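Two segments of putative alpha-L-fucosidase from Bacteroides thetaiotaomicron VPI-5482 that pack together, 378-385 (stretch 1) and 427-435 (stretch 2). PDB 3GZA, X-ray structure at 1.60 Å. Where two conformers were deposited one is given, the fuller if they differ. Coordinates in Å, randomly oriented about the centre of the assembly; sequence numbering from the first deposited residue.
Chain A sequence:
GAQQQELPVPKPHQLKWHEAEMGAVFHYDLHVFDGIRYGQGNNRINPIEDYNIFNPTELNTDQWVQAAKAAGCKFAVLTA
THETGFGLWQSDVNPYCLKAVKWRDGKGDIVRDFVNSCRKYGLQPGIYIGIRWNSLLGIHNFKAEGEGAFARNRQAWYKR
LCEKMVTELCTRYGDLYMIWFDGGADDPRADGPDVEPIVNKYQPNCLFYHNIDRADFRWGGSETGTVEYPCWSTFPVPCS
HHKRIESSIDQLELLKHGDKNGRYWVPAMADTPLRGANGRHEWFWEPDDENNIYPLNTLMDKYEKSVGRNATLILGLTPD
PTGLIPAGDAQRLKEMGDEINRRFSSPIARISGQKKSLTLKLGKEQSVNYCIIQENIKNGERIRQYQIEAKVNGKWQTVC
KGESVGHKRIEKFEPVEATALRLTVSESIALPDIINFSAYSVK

Stretch 1 (378-385) KNGERIRQ
Stretch 2 (427-435) ESIALPDII

The two segments run antiparallel, pairing as strands where 383-385 meets 427-428 and continuing as loops, and together they bury 662 Å². At Glu-427 (phi/psi -138/133) the carbonyl O accepts two backbone bonds, from Arg-384 N (2.9 Å) and Gln-385 N (3.1 Å). This sharing accompanies a beta bulge: Arg-384, at -115/-29, leaves extended geometry, and the register slips by one between the Gln-385/Glu-427 pair (CA-CA 4.8 Å) and the Ile-383/Ser-428 pair (CA-CA 4.6 Å). A weak bond, Glu-427 N to Gln-385 O at 3.4 Å, completes the first pair. The Glu-427 side chain, extended (chi1 t, chi2 t), shares a sheet face with Gln-385. Its carboxylate suits water bridging: one water links OE2 to Arg-384 NH1, another links OE1 to Gln-385 NE2.

Ser-428 (chi1 p) lies on the same face as Ile-383, and its CA comes within 3.1 Å of Arg-382 O, a CA-H...O contact. Arg-382 O also accepts a hydrogen bond from Ile-429 N at 3.0 Å, just as the chain leaves the strand (-93/-8). The CA-to-CB bond of Ile-429 (chi1 p, chi2 t) points toward stretch 1, and the residue lays CG2 over one face of the Arg-384 guanidinium, 3.8 Å from CZ.

Ala-430, extended at -164/165, sets its compact CB over one face of the Arg-382 guanidinium, 3.7 Å from NH1. The CA-to-CB bond of Leu-431 points away from stretch 1, and the residue contributes its carbonyl O, bonded by Arg-382 NH1 (2.9 Å) near the guanidinium plane. The Arg-382 side chain (chi1 m, chi2 t, chi3 t) is extended beyond chi1, and Arg-382 NE donates to Asn-379 O at 3.0 Å.

Pro-432 (-57/145) offers an apolar ring, CB 4.0 Å from Ile-383 CG1. The CA-to-CB bond of Asp-433 (chi1 t) points toward stretch 1, and its OD2 accepts from Asn-379 ND2 (chi1 m) at 2.9 Å. Ile-434 (m, t) extends the apolar patch, CG1 lying 4.2 Å from Ile-383 CD1; at Ile-435 the chain turns a corner, out of reach.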

# COMPACT_ATOMS: atom_id res chain seq x y z
N LYS A 378 -5.24 -22.20 39.22
CA LYS A 378 -6.24 -21.19 39.51
C LYS A 378 -6.13 -20.62 40.93
O LYS A 378 -6.55 -19.50 41.19
CB LYS A 378 -7.66 -21.69 39.27
CG LYS A 378 -8.18 -22.62 40.30
CD LYS A 378 -9.65 -22.93 40.06
CE LYS A 378 -9.80 -23.84 38.85
N ASN A 379 -5.59 -21.42 41.85
CA ASN A 379 -5.39 -21.01 43.23
C ASN A 379 -3.98 -20.50 43.57
O ASN A 379 -3.68 -20.27 44.74
CB ASN A 379 -5.83 -22.15 44.14
CG ASN A 379 -7.31 -22.45 43.99
OD1 ASN A 379 -8.11 -21.54 43.78
ND2 ASN A 379 -7.67 -23.70 44.06
N GLY A 380 -3.15 -20.31 42.56
CA GLY A 380 -1.82 -19.70 42.73
C GLY A 380 -0.66 -20.64 42.90
O GLY A 380 -0.84 -21.86 42.89
N GLU A 381 0.54 -20.06 43.02
CA GLU A 381 1.77 -20.77 43.26
C GLU A 381 2.00 -20.73 44.76
O GLU A 381 2.55 -19.77 45.33
CB GLU A 381 2.89 -20.16 42.41
CG GLU A 381 2.71 -20.65 40.98
CD GLU A 381 3.47 -19.90 39.91
OE1 GLU A 381 4.24 -18.96 40.23
OE2 GLU A 381 3.27 -20.28 38.73
N ARG A 382 1.58 -21.81 45.43
CA ARG A 382 1.66 -21.88 46.88
C ARG A 382 2.93 -22.54 47.38
O ARG A 382 3.44 -22.19 48.43
CB ARG A 382 0.45 -22.64 47.44
CG ARG A 382 -0.83 -22.03 46.96
CD ARG A 382 -2.06 -22.70 47.50
NE ARG A 382 -3.24 -21.88 47.22
CZ ARG A 382 -4.35 -21.88 47.97
NH1 ARG A 382 -4.46 -22.66 49.02
NH2 ARG A 382 -5.36 -21.08 47.67
N ILE A 383 3.41 -23.52 46.63
CA ILE A 383 4.60 -24.27 46.99
C ILE A 383 5.84 -23.39 46.80
O ILE A 383 5.98 -22.75 45.75
CB ILE A 383 4.72 -25.57 46.12
CG1 ILE A 383 3.59 -26.55 46.48
CG2 ILE A 383 6.10 -26.27 46.32
CD1 ILE A 383 3.57 -27.79 45.54
N ARG A 384 6.67 -23.31 47.84
CA ARG A 384 7.91 -22.54 47.79
C ARG A 384 9.15 -23.39 47.92
O ARG A 384 10.20 -22.98 47.45
CB ARG A 384 7.91 -21.45 48.86
CG ARG A 384 6.96 -20.30 48.54
CD ARG A 384 7.38 -19.57 47.29
NE ARG A 384 6.51 -18.43 47.00
CZ ARG A 384 6.62 -17.24 47.56
NH1 ARG A 384 7.53 -17.01 48.52
NH2 ARG A 384 5.77 -16.28 47.21
N GLN A 385 9.06 -24.52 48.62
CA GLN A 385 10.19 -25.44 48.76
C GLN A 385 9.61 -26.84 48.87
O GLN A 385 8.65 -27.05 49.61
CB GLN A 385 11.00 -25.17 50.04
CG GLN A 385 11.77 -23.82 50.13
CD GLN A 385 13.04 -23.76 49.29
OE1 GLN A 385 13.61 -24.78 48.93
NE2 GLN A 385 13.51 -22.54 49.02
N GLU A 427 8.03 -25.52 52.60
CA GLU A 427 7.71 -24.10 52.67
C GLU A 427 6.58 -23.84 51.70
O GLU A 427 6.62 -24.29 50.56
CB GLU A 427 8.94 -23.24 52.31
CG GLU A 427 8.76 -21.75 52.65
CD GLU A 427 9.80 -20.83 51.98
OE1 GLU A 427 10.91 -21.31 51.61
OE2 GLU A 427 9.49 -19.61 51.81
N SER A 428 5.57 -23.11 52.15
CA SER A 428 4.44 -22.74 51.29
C SER A 428 3.77 -21.50 51.86
O SER A 428 3.80 -21.26 53.08
CB SER A 428 3.44 -23.91 51.15
OG SER A 428 2.98 -24.33 52.43
N ILE A 429 3.18 -20.71 50.99
CA ILE A 429 2.49 -19.48 51.38
C ILE A 429 1.00 -19.71 51.62
O ILE A 429 0.31 -18.82 52.07
CB ILE A 429 2.72 -18.32 50.38
CG1 ILE A 429 2.26 -18.71 48.98
CG2 ILE A 429 4.23 -17.90 50.45
CD1 ILE A 429 2.20 -17.57 47.97
N ALA A 430 0.51 -20.90 51.30
CA ALA A 430 -0.87 -21.31 51.57
C ALA A 430 -0.90 -22.84 51.44
O ALA A 430 0.04 -23.41 50.91
CB ALA A 430 -1.84 -20.65 50.60
N LEU A 431 -1.97 -23.47 51.94
CA LEU A 431 -2.09 -24.92 51.89
C LEU A 431 -2.02 -25.37 50.44
O LEU A 431 -2.85 -24.96 49.63
CB LEU A 431 -3.41 -25.40 52.50
CG LEU A 431 -3.62 -26.93 52.46
CD1 LEU A 431 -2.60 -27.70 53.32
CD2 LEU A 431 -5.03 -27.28 52.90
N PRO A 432 -0.99 -26.17 50.08
CA PRO A 432 -0.89 -26.60 48.67
C PRO A 432 -2.13 -27.35 48.16
O PRO A 432 -2.81 -28.04 48.91
CB PRO A 432 0.37 -27.48 48.65
CG PRO A 432 1.17 -27.02 49.87
CD PRO A 432 0.15 -26.64 50.88
N ASP A 433 -2.43 -27.12 46.89
CA ASP A 433 -3.54 -27.73 46.17
C ASP A 433 -2.89 -28.50 45.02
O ASP A 433 -2.75 -28.03 43.89
CB ASP A 433 -4.51 -26.63 45.74
CG ASP A 433 -5.79 -27.17 45.10
OD1 ASP A 433 -5.94 -28.39 44.89
OD2 ASP A 433 -6.67 -26.35 44.80
N ILE A 434 -2.47 -29.72 45.35
CA ILE A 434 -1.72 -30.55 44.42
C ILE A 434 -2.72 -31.40 43.63
O ILE A 434 -3.38 -32.26 44.19
CB ILE A 434 -0.68 -31.40 45.19
CG1 ILE A 434 0.33 -30.45 45.89
CG2 ILE A 434 0.02 -32.37 44.25
CD1 ILE A 434 1.08 -31.07 47.03
N ILE A 435 -2.82 -31.14 42.32
CA ILE A 435 -3.76 -31.87 41.49
C ILE A 435 -3.12 -33.12 40.92
O ILE A 435 -3.83 -34.00 40.43
CB ILE A 435 -4.39 -30.99 40.38
CG1 ILE A 435 -3.32 -30.51 39.37
CG2 ILE A 435 -5.10 -29.81 41.01
CD1 ILE A 435 -3.91 -29.87 38.14
O HOH W 1 10.15 -18.66 49.25
O HOH W 2 12.79 -20.50 50.17